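Local coordinates for protein abietadiene synthase, chloroplastic (Abies grandis, PDB 3S9V) that belongs to the terpene synthase family and is a predominantly helical, multidomain enzyme of the chloroplast, at residues D58-A63 with T108-I113; T114-R119 with T123-G128. All coordinates share one frame; numbering follows the deposited sequence.

Interaction 1: residues D58-A63 with T108-I113; sequences DTAWVA and TLACII
Cys111 turns its sulfur beside its own backbone N, with SG anti to the carbonyl carbon (chi1 -68°), and this places SG 3.9 Å from CB of Ala60 on helix 56-62. Ala60 and Ala110 have no torsion to adjust: their methyls leave the two backbones facing each other, and Ala60 CB meets Ala110 CB at 3.9 Å. The Ala60 methyl therefore sits between a methyl and a thiol, and it also reaches the backbone of helix 101-117, lying 3.6 Å from Ala110 O and 3.9 Å from Cys111 N. Such small residues illustrate how two helices can approach closely, and here Ala60 CA and Cys111 CA are 5.2 Å apart. The seam is buried. Met158 of helix 151-164 touches Ala110, while from segment 58-63 Thr59 and Ala63 touch helix 77-85, so the pair belongs to the interior of a helical domain, probably the gamma domain of the three-domain terpene synthases. Ala110 O, although brushed by the methyl, has a polar partner in Thr114 OG1 one turn on. The direct contact is apolar, which implies that it rests on close fit, while Thr114 OG1 supplies a polar bridge between Ala60 O and Ala110 O beside it.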
# COMPACT_ATOMS: atom_id res chain seq x y z
N ASP A 58 19.78 9.22 -23.64
CA ASP A 58 18.90 10.28 -24.12
C ASP A 58 19.66 11.57 -24.35
O ASP A 58 19.39 12.30 -25.30
CB ASP A 58 17.78 10.52 -23.11
CG ASP A 58 16.76 9.40 -23.10
OD1 ASP A 58 15.68 9.56 -23.72
OD2 ASP A 58 17.04 8.36 -22.47
N THR A 59 20.64 11.83 -23.49
CA THR A 59 21.42 13.04 -23.63
C THR A 59 22.17 12.98 -24.95
O THR A 59 22.28 13.98 -25.66
CB THR A 59 22.40 13.17 -22.47
OG1 THR A 59 21.66 13.20 -21.25
CG2 THR A 59 23.21 14.45 -22.60
N ALA A 60 22.66 11.79 -25.29
CA ALA A 60 23.38 11.60 -26.54
C ALA A 60 22.47 11.94 -27.73
O ALA A 60 22.93 12.51 -28.73
CB ALA A 60 23.87 10.17 -26.65
N TRP A 61 21.19 11.61 -27.63
CA TRP A 61 20.26 11.90 -28.71
C TRP A 61 19.95 13.39 -28.82
O TRP A 61 19.84 13.93 -29.91
CB TRP A 61 18.96 11.09 -28.57
CG TRP A 61 19.09 9.72 -29.17
CD1 TRP A 61 19.47 8.57 -28.54
CD2 TRP A 61 18.90 9.38 -30.56
NE1 TRP A 61 19.55 7.54 -29.45
CE2 TRP A 61 19.20 8.00 -30.69
CE3 TRP A 61 18.52 10.10 -31.70
CZ2 TRP A 61 19.13 7.33 -31.91
CZ3 TRP A 61 18.45 9.43 -32.93
CH2 TRP A 61 18.76 8.06 -33.02
N VAL A 62 19.81 14.05 -27.68
CA VAL A 62 19.55 15.48 -27.69
C VAL A 62 20.78 16.18 -28.30
O VAL A 62 20.65 17.11 -29.09
CB VAL A 62 19.29 16.01 -26.26
CG1 VAL A 62 19.24 17.52 -26.27
CG2 VAL A 62 17.97 15.45 -25.74
N ALA A 63 21.97 15.70 -27.96
CA ALA A 63 23.23 16.27 -28.44
C ALA A 63 23.40 16.17 -29.95
O ALA A 63 24.25 16.85 -30.53
CB ALA A 63 24.39 15.58 -27.75
N THR A 108 26.67 3.60 -24.41
CA THR A 108 27.98 3.75 -25.04
C THR A 108 27.83 3.88 -26.56
O THR A 108 28.41 4.76 -27.18
CB THR A 108 28.92 2.56 -24.72
OG1 THR A 108 29.02 2.38 -23.30
CG2 THR A 108 30.31 2.82 -25.28
N LEU A 109 27.04 2.99 -27.15
CA LEU A 109 26.84 3.05 -28.59
C LEU A 109 26.28 4.43 -28.95
O LEU A 109 26.79 5.10 -29.84
CB LEU A 109 25.88 1.94 -29.03
CG LEU A 109 25.58 1.87 -30.53
CD1 LEU A 109 26.88 1.80 -31.31
CD2 LEU A 109 24.72 0.65 -30.81
N ALA A 110 25.23 4.84 -28.24
CA ALA A 110 24.61 6.14 -28.49
C ALA A 110 25.60 7.31 -28.38
O ALA A 110 25.59 8.22 -29.20
CB ALA A 110 23.45 6.35 -27.54
N CYS A 111 26.46 7.29 -27.36
CA CYS A 111 27.43 8.38 -27.20
C CYS A 111 28.54 8.37 -28.26
O CYS A 111 28.97 9.42 -28.72
CB CYS A 111 28.04 8.34 -25.79
SG CYS A 111 26.86 8.75 -24.50
N ILE A 112 28.98 7.18 -28.63
CA ILE A 112 30.03 7.03 -29.64
C ILE A 112 29.55 7.58 -30.98
O ILE A 112 30.30 8.24 -31.70
CB ILE A 112 30.43 5.55 -29.80
CG1 ILE A 112 31.30 5.13 -28.61
CG2 ILE A 112 31.15 5.34 -31.11
CD1 ILE A 112 31.58 3.65 -28.58
N ILE A 113 28.30 7.30 -31.31
CA ILE A 113 27.75 7.78 -32.57
C ILE A 113 27.67 9.31 -32.58
O ILE A 113 28.03 9.95 -33.56
CB ILE A 113 26.36 7.15 -32.82
CG1 ILE A 113 26.54 5.66 -33.11
CG2 ILE A 113 25.64 7.86 -33.96
CD1 ILE A 113 25.24 4.89 -33.28

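Interaction 2: residues T114-R119 with T123-G128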
# COMPACT_ATOMS: atom_id res chain seq x y z
N THR A 114 27.23 9.90 -31.47
CA THR A 114 27.09 11.35 -31.36
C THR A 114 28.44 12.09 -31.37
O THR A 114 28.57 13.13 -32.01
CB THR A 114 26.32 11.74 -30.08
OG1 THR A 114 25.03 11.11 -30.10
CG2 THR A 114 26.14 13.25 -30.00
N LEU A 115 29.43 11.57 -30.65
CA LEU A 115 30.73 12.22 -30.65
C LEU A 115 31.36 12.10 -32.05
O LEU A 115 32.02 13.02 -32.53
CB LEU A 115 31.65 11.59 -29.60
CG LEU A 115 31.17 11.74 -28.15
CD1 LEU A 115 32.20 11.15 -27.22
CD2 LEU A 115 30.94 13.21 -27.83
N THR A 116 31.15 10.95 -32.70
CA THR A 116 31.67 10.74 -34.04
C THR A 116 31.03 11.76 -34.99
O THR A 116 31.71 12.34 -35.83
CB THR A 116 31.35 9.30 -34.55
OG1 THR A 116 32.07 8.34 -33.77
CG2 THR A 116 31.77 9.16 -36.01
N LEU A 117 29.73 11.97 -34.85
CA LEU A 117 29.02 12.91 -35.72
C LEU A 117 29.53 14.33 -35.53
O LEU A 117 29.49 15.14 -36.46
CB LEU A 117 27.51 12.85 -35.45
CG LEU A 117 26.76 11.55 -35.78
CD1 LEU A 117 25.29 11.69 -35.42
CD2 LEU A 117 26.90 11.22 -37.26
N TRP A 118 30.00 14.66 -34.33
CA TRP A 118 30.50 16.00 -34.09
C TRP A 118 32.02 16.08 -34.21
O TRP A 118 32.63 17.10 -33.88
CB TRP A 118 30.02 16.51 -32.73
CG TRP A 118 28.55 16.82 -32.75
CD1 TRP A 118 27.58 16.25 -31.97
CD2 TRP A 118 27.88 17.72 -33.64
NE1 TRP A 118 26.35 16.74 -32.33
CE2 TRP A 118 26.50 17.64 -33.35
CE3 TRP A 118 28.30 18.58 -34.66
CZ2 TRP A 118 25.54 18.40 -34.04
CZ3 TRP A 118 27.35 19.34 -35.35
CH2 TRP A 118 25.98 19.24 -35.04
N ARG A 119 32.61 14.99 -34.69
CA ARG A 119 34.05 14.90 -34.89
C ARG A 119 34.79 15.35 -33.65
O ARG A 119 35.79 16.06 -33.73
CB ARG A 119 34.44 15.78 -36.08
CG ARG A 119 33.52 15.63 -37.28
CD ARG A 119 33.62 16.82 -38.22
NE ARG A 119 32.31 17.23 -38.73
CZ ARG A 119 31.32 17.69 -37.97
NH1 ARG A 119 31.47 17.81 -36.66
NH2 ARG A 119 30.16 18.05 -38.52
N THR A 123 39.45 10.39 -28.11
CA THR A 123 39.89 9.40 -27.14
C THR A 123 38.69 8.71 -26.49
O THR A 123 38.66 7.49 -26.40
CB THR A 123 40.80 10.02 -26.05
OG1 THR A 123 40.06 10.97 -25.27
CG2 THR A 123 41.98 10.72 -26.69
N GLN A 124 37.69 9.48 -26.06
CA GLN A 124 36.51 8.88 -25.44
C GLN A 124 35.85 7.89 -26.39
O GLN A 124 35.42 6.81 -25.98
CB GLN A 124 35.49 9.95 -25.02
CG GLN A 124 35.96 10.84 -23.89
CD GLN A 124 36.55 12.15 -24.39
OE1 GLN A 124 37.25 12.18 -25.40
NE2 GLN A 124 36.27 13.23 -23.67
N VAL A 125 35.77 8.25 -27.67
CA VAL A 125 35.16 7.35 -28.63
C VAL A 125 35.94 6.05 -28.68
O VAL A 125 35.35 4.97 -28.70
CB VAL A 125 35.11 7.97 -30.04
CG1 VAL A 125 34.77 6.91 -31.07
CG2 VAL A 125 34.07 9.08 -30.08
N GLN A 126 37.27 6.14 -28.67
CA GLN A 126 38.09 4.93 -28.71
C GLN A 126 37.89 4.06 -27.46
O GLN A 126 37.75 2.84 -27.58
CB GLN A 126 39.57 5.30 -28.86
CG GLN A 126 40.49 4.09 -29.10
CD GLN A 126 39.91 3.11 -30.13
OE1 GLN A 126 39.33 3.52 -31.14
NE2 GLN A 126 40.08 1.82 -29.87
N LYS A 127 37.88 4.68 -26.28
CA LYS A 127 37.66 3.92 -25.05
C LYS A 127 36.26 3.30 -25.05
O LYS A 127 36.06 2.20 -24.52
CB LYS A 127 37.80 4.83 -23.82
CG LYS A 127 39.22 5.20 -23.47
CD LYS A 127 39.24 6.13 -22.27
CE LYS A 127 40.66 6.52 -21.91
NZ LYS A 127 40.70 7.41 -20.71
N GLY A 128 35.30 4.01 -25.63
CA GLY A 128 33.94 3.52 -25.70
C GLY A 128 33.87 2.31 -26.60
O GLY A 128 33.21 1.32 -26.28
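Leu115 meets Val125 from its first side-chain atom: CB lies 3.5 Å from Val125 CG2, a close contact between the end of helix 101-117 and the start of helix 122-136. From CB the chain climbs to CG, which stands anti to the carbonyl carbon (chi1 -63°), and the side chain runs alongside Val125. At the tip, extended by chi2 (-177°), CD1 touches both Val125 CG2, at 4.0 Å, and Gln124 CB, at 4.1 Å. The leucine and valine side chains run alongside one another in opposite senses, whereas leucine and glutamine lie nearly perpendicular. Ile83 and Leu84 of helix 77-85 also touch Leu115, extending the apolar patch to a third helix.

The other methyl of Val125, CG1, lies 4.1 Å from Thr116 OG1, a van der Waals contact; the hydroxyl's hydrogen-bond partner is Ile112 O in its own helix. Gln124 keeps its amide for other partners. Its NE2 bonds to Leu84 O, and its OE1 accepts Thr123 OG1 at 3.1 Å, with the donor well above the amide plane, 56° out of it.

The two segments belong to consecutive helices joined by a short turn. A Schellman motif ends the first helix, with Arg119, at positive phi, as its C-prime residue: Arg119 N bonds to Thr116 O, and Thr120 N to Leu115 O. Arg119 also forms a salt bridge with Asp72. The junction is thus a worked example of divided labour: backbone bonds shape the turn, the glutamine amide ties the second helix to helix 77-85, and the meeting of Leu115 with Val125 is left to dispersion and the hydrophobic effect.

Helix 101-117 serves both contacts, packing on helix 56-62 in interaction 1 and, a little further along, on helix 122-136 in interaction 2, with centres about 10 Å apart. Polar bonds stitch them: Thr114 OG1 lies 2.9 Å from Ala60 O, and Trp118 NE1 2.8 Å from Ala63 O, both probable hydrogen bonds that tie segment 58-63 to the last turn of helix 101-117 and the residue after it. Gly128, without a side chain, lets Ile112 CD1 come within 3.3 Å of its carbonyl carbon. The centres lie about 38 and 46 Å from the centre of the chain, in what is probably the gamma domain, at one end of the molecule, and neither includes a ligand or metal.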